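Local atomic coordinates of cobalamin biosynthesis protein CobN (Mycobacterium tuberculosis, PDB entry 7C6O), a protein that probably serves as the large catalytic subunit of cobaltochelatase, the enzyme that inserts cobalt into the corrin ring during cobalamin biosynthesis. Residues P282-L287 with G319-V324; L584-P589 with R603-V608. All blocks are in the same frame, centred on the assembly; numbering follows the deposited sequence.

Interaction 1 (P282-L287 with G319-V324); sequences PILQGL and GRIITV
Ile283 and Ile321 open the pairing: Ile321 N donates to Ile283 O at 2.8 Å, and Gln285 N returns a bond to Ile321 O at 2.7 Å, the parallel pattern, in which Ile321 bonds the two residues flanking its partner Leu284. At Gln285 O two donors of Thr323 converge. Thr323 N lies in the carbonyl plane, 3.3 Å from Gln285 O, whereas Thr323 OG1, set between backbone N and carbonyl carbon (chi1 74°), stands above that plane, 2.7 Å from Gln285 O. Leu287 N then bonds Val324 O at 3.1 Å.

On one face Leu284 and Ile321 lie side by side, CG to CB 4.0 Å, and the side chains of Leu284 and Thr323 cross at about a right angle, meeting through CD2 and CG2. On the face bearing Gln285 and Ile322, a lone pair of Gln285 OE1 accepts from NH1 of the extended Arg320 at 2.7 Å; the bend of Gln285 at chi2 (84°) brings its amide there, 26° from the guanidinium plane. Val251 O holds both NH1 and Gln285 NE2, fixing the two groups from a second shell. Water 1 bridges Ile283 N and Gly319 O. These are neighbouring parallel strands of a mixed seven-stranded sheet, flanked by helices 305-313 and 343-361.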
ATOM      1  N   PRO A 282       9.199 -17.060 -11.882  1.00 19.68           N
ATOM      2  CA  PRO A 282       8.112 -16.409 -11.143  1.00 18.21           C
ATOM      3  C   PRO A 282       7.553 -17.334 -10.076  1.00 19.85           C
ATOM      4  O   PRO A 282       7.347 -18.529 -10.306  1.00 18.01           O
ATOM      5  CB  PRO A 282       7.069 -16.109 -12.227  1.00 18.35           C
ATOM      6  CG  PRO A 282       7.829 -16.136 -13.508  1.00 19.83           C
ATOM      7  CD  PRO A 282       8.891 -17.173 -13.317  1.00 18.48           C
ATOM      8  N   ILE A 283       7.321 -16.772  -8.896  1.00 18.97           N
ATOM      9  CA  ILE A 283       6.789 -17.503  -7.752  1.00 16.70           C
ATOM     10  C   ILE A 283       5.483 -16.825  -7.363  1.00 17.17           C
ATOM     11  O   ILE A 283       5.486 -15.678  -6.899  1.00 16.08           O
ATOM     12  CB  ILE A 283       7.779 -17.530  -6.579  1.00 15.82           C
ATOM     13  CG1 ILE A 283       9.104 -18.161  -7.019  1.00 17.24           C
ATOM     14  CG2 ILE A 283       7.183 -18.271  -5.387  1.00 15.96           C
ATOM     15  CD1 ILE A 283      10.167 -18.203  -5.934  1.00 16.06           C
ATOM     16  N   LEU A 284       4.368 -17.523  -7.556  1.00 14.47           N
ATOM     17  CA  LEU A 284       3.041 -16.945  -7.393  1.00 13.10           C
ATOM     18  C   LEU A 284       2.356 -17.570  -6.189  1.00 14.73           C
ATOM     19  O   LEU A 284       2.335 -18.797  -6.050  1.00 17.94           O
ATOM     20  CB  LEU A 284       2.193 -17.158  -8.650  1.00 11.99           C
ATOM     21  CG  LEU A 284       2.751 -16.613  -9.968  1.00 18.41           C
ATOM     22  CD1 LEU A 284       3.675 -17.623 -10.650  1.00 21.27           C
ATOM     23  CD2 LEU A 284       1.626 -16.203 -10.903  1.00 21.91           C
ATOM     24  N   GLN A 285       1.794 -16.729  -5.324  1.00 16.66           N
ATOM     25  CA  GLN A 285       1.041 -17.218  -4.175  1.00 17.17           C
ATOM     26  C   GLN A 285      -0.386 -17.528  -4.612  1.00 18.33           C
ATOM     27  O   GLN A 285      -1.163 -16.618  -4.922  1.00 16.68           O
ATOM     28  CB  GLN A 285       1.049 -16.198  -3.040  1.00 16.03           C
ATOM     29  CG  GLN A 285       0.518 -16.754  -1.724  1.00 17.84           C
ATOM     30  CD  GLN A 285       1.583 -17.501  -0.941  1.00 17.01           C
ATOM     31  OE1 GLN A 285       2.755 -17.136  -0.974  1.00 18.22           O
ATOM     32  NE2 GLN A 285       1.181 -18.551  -0.232  1.00 15.24           N
ATOM     33  N   GLY A 286      -0.726 -18.813  -4.655  1.00 16.43           N
ATOM     34  CA  GLY A 286      -2.104 -19.215  -4.846  1.00 16.60           C
ATOM     35  C   GLY A 286      -2.792 -19.292  -3.502  1.00 16.86           C
ATOM     36  O   GLY A 286      -2.398 -20.090  -2.647  1.00 15.74           O
ATOM     37  N   LEU A 287      -3.808 -18.462  -3.290  1.00 15.33           N
ATOM     38  CA  LEU A 287      -4.384 -18.316  -1.962  1.00 15.27           C
ATOM     39  C   LEU A 287      -5.289 -19.501  -1.637  1.00 17.92           C
ATOM     40  O   LEU A 287      -6.097 -19.929  -2.466  1.00 19.75           O
ATOM     41  CB  LEU A 287      -5.155 -17.001  -1.861  1.00 14.51           C
ATOM     42  CG  LEU A 287      -4.366 -15.740  -2.232  1.00 15.38           C
ATOM     43  CD1 LEU A 287      -5.252 -14.511  -2.149  1.00 14.86           C
ATOM     44  CD2 LEU A 287      -3.135 -15.578  -1.345  1.00 18.11           C
ATOM     45  N   GLY A 319       9.056 -11.578  -2.372  1.00 17.01           N
ATOM     46  CA  GLY A 319       8.939 -11.251  -3.781  1.00 15.13           C
ATOM     47  C   GLY A 319       7.946 -12.100  -4.543  1.00 14.98           C
ATOM     48  O   GLY A 319       8.027 -12.181  -5.773  1.00 17.17           O
ATOM     49  N   ARG A 320       7.011 -12.738  -3.852  1.00 13.82           N
ATOM     50  CA  ARG A 320       6.009 -13.559  -4.513  1.00 14.27           C
ATOM     51  C   ARG A 320       4.941 -12.689  -5.169  1.00 15.45           C
ATOM     52  O   ARG A 320       4.629 -11.591  -4.700  1.00 16.43           O
ATOM     53  CB  ARG A 320       5.358 -14.515  -3.514  1.00 14.33           C
ATOM     54  CG  ARG A 320       6.307 -15.556  -2.950  1.00 15.13           C
ATOM     55  CD  ARG A 320       5.621 -16.404  -1.891  1.00 17.47           C
ATOM     56  NE  ARG A 320       6.541 -17.361  -1.281  1.00 18.63           N
ATOM     57  CZ  ARG A 320       6.214 -18.195  -0.298  1.00 18.10           C
ATOM     58  NH1 ARG A 320       4.982 -18.198   0.194  1.00 16.90           N
ATOM     59  NH2 ARG A 320       7.121 -19.027   0.195  1.00 18.28           N
ATOM     60  N   ILE A 321       4.389 -13.194  -6.269  1.00 12.40           N
ATOM     61  CA  ILE A 321       3.263 -12.554  -6.941  1.00 13.06           C
ATOM     62  C   ILE A 321       1.972 -12.996  -6.266  1.00 13.62           C
ATOM     63  O   ILE A 321       1.710 -14.197  -6.129  1.00 15.38           O
ATOM     64  CB  ILE A 321       3.256 -12.910  -8.436  1.00 14.77           C
ATOM     65  CG1 ILE A 321       4.588 -12.531  -9.087  1.00 15.33           C
ATOM     66  CG2 ILE A 321       2.093 -12.241  -9.145  1.00 13.32           C
ATOM     67  CD1 ILE A 321       4.715 -13.003 -10.522  1.00 18.61           C
ATOM     68  N   ILE A 322       1.160 -12.032  -5.846  1.00 15.30           N
ATOM     69  CA  ILE A 322      -0.099 -12.317  -5.162  1.00 15.34           C
ATOM     70  C   ILE A 322      -1.184 -12.528  -6.211  1.00 13.87           C
ATOM     71  O   ILE A 322      -1.442 -11.643  -7.033  1.00 13.76           O
ATOM     72  CB  ILE A 322      -0.473 -11.177  -4.200  1.00 14.74           C
ATOM     73  CG1 ILE A 322       0.675 -10.891  -3.226  1.00 13.79           C
ATOM     74  CG2 ILE A 322      -1.762 -11.500  -3.459  1.00 12.90           C
ATOM     75  CD1 ILE A 322       1.069 -12.075  -2.377  1.00 14.56           C
ATOM     76  N   THR A 323      -1.830 -13.686  -6.190  1.00 13.74           N
ATOM     77  CA  THR A 323      -2.892 -14.002  -7.143  1.00 16.34           C
ATOM     78  C   THR A 323      -4.235 -14.043  -6.407  1.00 12.99           C
ATOM     79  O   THR A 323      -4.580 -13.053  -5.752  1.00 17.22           O
ATOM     80  CB  THR A 323      -2.562 -15.283  -7.905  1.00 16.16           C
ATOM     81  OG1 THR A 323      -2.754 -16.427  -7.059  1.00 16.38           O
ATOM     82  CG2 THR A 323      -1.120 -15.253  -8.412  1.00 17.41           C
ATOM     83  N   VAL A 324      -5.017 -15.110  -6.532  1.00 11.40           N
ATOM     84  CA  VAL A 324      -6.402 -15.136  -6.065  1.00 14.15           C
ATOM     85  C   VAL A 324      -6.638 -16.421  -5.277  1.00 15.68           C
ATOM     86  O   VAL A 324      -5.791 -17.326  -5.314  1.00 16.26           O
ATOM     87  CB  VAL A 324      -7.378 -15.010  -7.250  1.00 14.44           C
ATOM     88  CG1 VAL A 324      -7.101 -13.739  -8.048  1.00 13.93           C
ATOM     89  CG2 VAL A 324      -7.307 -16.239  -8.147  1.00 13.66           C
TER
HETATM   90  O   HOH W   1       8.020 -13.963  -8.236  1.00 18.80           O

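Interaction 2 (L584-P589 with R603-V608); sequences LPLIYP and RRAHAV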
ATOM      1  N   LEU A 584      -3.487 -11.470 -17.721  1.00 14.46           N
ATOM      2  CA  LEU A 584      -2.407 -10.660 -18.289  1.00 13.07           C
ATOM      3  C   LEU A 584      -1.342 -10.338 -17.249  1.00 15.57           C
ATOM      4  O   LEU A 584      -1.666  -9.761 -16.201  1.00 14.66           O
ATOM      5  CB  LEU A 584      -2.967  -9.363 -18.864  1.00 15.66           C
ATOM      6  CG  LEU A 584      -3.716  -9.436 -20.191  1.00 18.05           C
ATOM      7  CD1 LEU A 584      -4.436  -8.123 -20.446  1.00 16.82           C
ATOM      8  CD2 LEU A 584      -2.753  -9.750 -21.326  1.00 17.66           C
ATOM      9  N   PRO A 585      -0.076 -10.682 -17.486  1.00 13.66           N
ATOM     10  CA  PRO A 585       0.989 -10.223 -16.587  1.00 13.89           C
ATOM     11  C   PRO A 585       1.054  -8.703 -16.573  1.00 14.05           C
ATOM     12  O   PRO A 585       0.917  -8.048 -17.609  1.00 15.93           O
ATOM     13  CB  PRO A 585       2.257 -10.839 -17.191  1.00 12.87           C
ATOM     14  CG  PRO A 585       1.764 -12.010 -17.999  1.00 14.75           C
ATOM     15  CD  PRO A 585       0.434 -11.576 -18.541  1.00 13.82           C
ATOM     16  N   LEU A 586       1.250  -8.143 -15.382  1.00 14.64           N
ATOM     17  CA  LEU A 586       1.289  -6.698 -15.187  1.00 13.73           C
ATOM     18  C   LEU A 586       2.610  -6.314 -14.538  1.00 15.16           C
ATOM     19  O   LEU A 586       2.916  -6.758 -13.425  1.00 15.54           O
ATOM     20  CB  LEU A 586       0.106  -6.226 -14.335  1.00 15.71           C
ATOM     21  CG  LEU A 586       0.059  -4.745 -13.944  1.00 15.14           C
ATOM     22  CD1 LEU A 586       0.021  -3.852 -15.176  1.00 17.72           C
ATOM     23  CD2 LEU A 586      -1.135  -4.460 -13.032  1.00 11.20           C
ATOM     24  N   ILE A 587       3.387  -5.493 -15.236  1.00 14.96           N
ATOM     25  CA  ILE A 587       4.664  -4.980 -14.754  1.00 15.08           C
ATOM     26  C   ILE A 587       4.501  -3.482 -14.545  1.00 13.76           C
ATOM     27  O   ILE A 587       3.977  -2.785 -15.421  1.00 13.94           O
ATOM     28  CB  ILE A 587       5.798  -5.297 -15.743  1.00 15.36           C
ATOM     29  CG1 ILE A 587       5.882  -6.811 -15.963  1.00 18.14           C
ATOM     30  CG2 ILE A 587       7.123  -4.742 -15.236  1.00 14.25           C
ATOM     31  CD1 ILE A 587       6.606  -7.205 -17.225  1.00 21.05           C
ATOM     32  N   TYR A 588       4.946  -2.987 -13.393  1.00 13.23           N
ATOM     33  CA  TYR A 588       4.453  -1.718 -12.859  1.00 14.90           C
ATOM     34  C   TYR A 588       5.580  -0.925 -12.213  1.00 14.12           C
ATOM     35  O   TYR A 588       5.825  -1.039 -11.005  1.00 12.88           O
ATOM     36  CB  TYR A 588       3.334  -1.982 -11.850  1.00 13.40           C
ATOM     37  CG  TYR A 588       2.219  -0.961 -11.784  1.00 15.65           C
ATOM     38  CD1 TYR A 588       2.457   0.394 -11.979  1.00 15.38           C
ATOM     39  CD2 TYR A 588       0.918  -1.365 -11.500  1.00 18.02           C
ATOM     40  CE1 TYR A 588       1.422   1.317 -11.899  1.00 16.91           C
ATOM     41  CE2 TYR A 588      -0.116  -0.456 -11.422  1.00 19.60           C
ATOM     42  CZ  TYR A 588       0.137   0.880 -11.620  1.00 18.50           C
ATOM     43  OH  TYR A 588      -0.904   1.773 -11.536  1.00 21.47           O
ATOM     44  N   PRO A 589       6.294  -0.108 -12.989  1.00 14.63           N
ATOM     45  CA  PRO A 589       7.244   0.835 -12.379  1.00 12.31           C
ATOM     46  C   PRO A 589       6.526   1.736 -11.382  1.00 14.60           C
ATOM     47  O   PRO A 589       5.460   2.282 -11.673  1.00 12.48           O
ATOM     48  CB  PRO A 589       7.784   1.620 -13.578  1.00 12.02           C
ATOM     49  CG  PRO A 589       7.614   0.682 -14.740  1.00 14.33           C
ATOM     50  CD  PRO A 589       6.343  -0.071 -14.463  1.00 14.98           C
ATOM     51  N   ARG A 603      -1.759  -6.511  -4.953  1.00 12.66           N
ATOM     52  CA  ARG A 603      -2.747  -7.395  -4.349  1.00 13.28           C
ATOM     53  C   ARG A 603      -4.051  -7.490  -5.125  1.00 13.53           C
ATOM     54  O   ARG A 603      -4.692  -8.547  -5.095  1.00 14.80           O
ATOM     55  CB  ARG A 603      -3.041  -6.946  -2.914  1.00  9.72           C
ATOM     56  CG  ARG A 603      -1.800  -6.944  -2.040  1.00 13.35           C
ATOM     57  CD  ARG A 603      -2.089  -6.517  -0.610  1.00 10.16           C
ATOM     58  NE  ARG A 603      -0.873  -6.589   0.196  1.00 10.52           N
ATOM     59  CZ  ARG A 603      -0.800  -6.275   1.486  1.00 13.27           C
ATOM     60  NH1 ARG A 603      -1.878  -5.863   2.142  1.00 11.56           N
ATOM     61  NH2 ARG A 603       0.360  -6.373   2.119  1.00 13.21           N
ATOM     62  N   ARG A 604      -4.467  -6.433  -5.822  1.00 12.88           N
ATOM     63  CA  ARG A 604      -5.716  -6.474  -6.572  1.00 12.89           C
ATOM     64  C   ARG A 604      -5.505  -6.625  -8.075  1.00 14.41           C
ATOM     65  O   ARG A 604      -6.485  -6.786  -8.810  1.00 14.90           O
ATOM     66  CB  ARG A 604      -6.558  -5.225  -6.275  1.00 11.80           C
ATOM     67  CG  ARG A 604      -6.853  -5.040  -4.786  1.00 13.73           C
ATOM     68  CD  ARG A 604      -7.835  -3.909  -4.503  1.00 13.25           C
ATOM     69  NE  ARG A 604      -9.236  -4.314  -4.638  1.00 13.13           N
ATOM     70  CZ  ARG A 604     -10.081  -3.796  -5.523  1.00 11.22           C
ATOM     71  NH1 ARG A 604      -9.670  -2.845  -6.354  1.00 10.55           N
ATOM     72  NH2 ARG A 604     -11.338  -4.217  -5.571  1.00 12.89           N
ATOM     73  N   ALA A 605      -4.255  -6.605  -8.549  1.00 11.84           N
ATOM     74  CA  ALA A 605      -3.987  -6.770  -9.973  1.00 13.61           C
ATOM     75  C   ALA A 605      -2.708  -7.568 -10.217  1.00 16.12           C
ATOM     76  O   ALA A 605      -2.053  -7.390 -11.251  1.00 14.76           O
ATOM     77  CB  ALA A 605      -3.905  -5.411 -10.676  1.00 12.45           C
ATOM     78  N   HIS A 606      -2.355  -8.454  -9.277  1.00 13.45           N
ATOM     79  CA  HIS A 606      -1.169  -9.313  -9.306  1.00 14.20           C
ATOM     80  C   HIS A 606       0.060  -8.645  -9.917  1.00 11.38           C
ATOM     81  O   HIS A 606       0.827  -9.289 -10.640  1.00 15.44           O
ATOM     82  CB  HIS A 606      -1.467 -10.626 -10.046  1.00 13.83           C
ATOM     83  CG  HIS A 606      -1.974 -10.447 -11.445  1.00 14.90           C
ATOM     84  ND1 HIS A 606      -3.317 -10.477 -11.757  1.00 14.73           N
ATOM     85  CD2 HIS A 606      -1.320 -10.259 -12.616  1.00 12.32           C
ATOM     86  CE1 HIS A 606      -3.467 -10.306 -13.058  1.00 14.56           C
ATOM     87  NE2 HIS A 606      -2.272 -10.168 -13.601  1.00 14.78           N
ATOM     88  N   ALA A 607       0.273  -7.369  -9.611  1.00 12.47           N
ATOM     89  CA  ALA A 607       1.332  -6.618 -10.268  1.00 13.10           C
ATOM     90  C   ALA A 607       2.709  -7.061  -9.790  1.00 15.83           C
ATOM     91  O   ALA A 607       2.900  -7.416  -8.624  1.00 13.58           O
ATOM     92  CB  ALA A 607       1.158  -5.120 -10.015  1.00 14.99           C
ATOM     93  N   VAL A 608       3.668  -7.047 -10.711  1.00 13.42           N
ATOM     94  CA  VAL A 608       5.087  -7.118 -10.384  1.00  9.90           C
ATOM     95  C   VAL A 608       5.618  -5.694 -10.449  1.00 13.22           C
ATOM     96  O   VAL A 608       5.772  -5.131 -11.537  1.00 13.04           O
ATOM     97  CB  VAL A 608       5.853  -8.042 -11.341  1.00 13.84           C
ATOM     98  CG1 VAL A 608       7.349  -7.994 -11.044  1.00 13.16           C
ATOM     99  CG2 VAL A 608       5.335  -9.472 -11.243  1.00 14.01           C
TER
HETATM  100  O   HOH W   2       1.916  -9.908 -13.117  1.00 17.88           O
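Leu586 CD2 sits between two methyls, 3.8 Å from Ala605 CB and equally far from Ala607 CB. Chi1 of 175° swings CG of Leu586 away from its own N and carries CD2 toward the residues after helix 595-604. Ala607 CB also meets Tyr588, but at the ring's edge, where CD2 is 4.0 Å away. Leu581 of helix 576-581 packs on both Leu586 and Ala605, extending the apolar cluster.

Outside this centre the backbones pair. Val608 N points almost straight at Leu586 O (2.8 Å, 176° at the hydrogen), and Tyr588 N bonds Val608 O at 3.0 Å with a more bent geometry of 140°. These two bonds flank Ile587, which is in parallel register with Val608. Ahead of them the chains separate, and water 2 spans the gap by accepting from Leu586 N and donating to His606 O.

At the polar edge, His606 NE2 donates to Leu584 O at 2.7 Å. The acceptor lies in the imidazole plane, while the nitrogen stands above the carbonyl plane; since a carbonyl can only accept, NE2 carries the hydrogen of this bond. Farther out, Tyr588 OH is held by Glu562 and by Gly559 N. Strand 586-591, helix 595-604 and strand 608-612 form a beta-alpha-beta unit, and this contact closes it where the helix gives way to the second parallel strand.

Interactions 1 and 2 belong to different sheets, yet their centres are about 11 Å apart and they pack directly. His606 is the main bridge: its CB lies 3.2 Å from Ile322 O, and its backbone O is 3.5 Å from Ile321 CG2. An apolar touch joins Ile321 CD1 to Val608 CG2 at 3.7 Å, so the face of 319-324 bearing Ile321 meets the start of strand 608-612. Helix 343-361 contributes to the junction, with His356 touching both Ile321 and Pro585. Arg603 adds a salt bridge to Glu316, which the side chain of Ile322 also touches. The sodium site at Asp125 and Ser127 involves neither interaction.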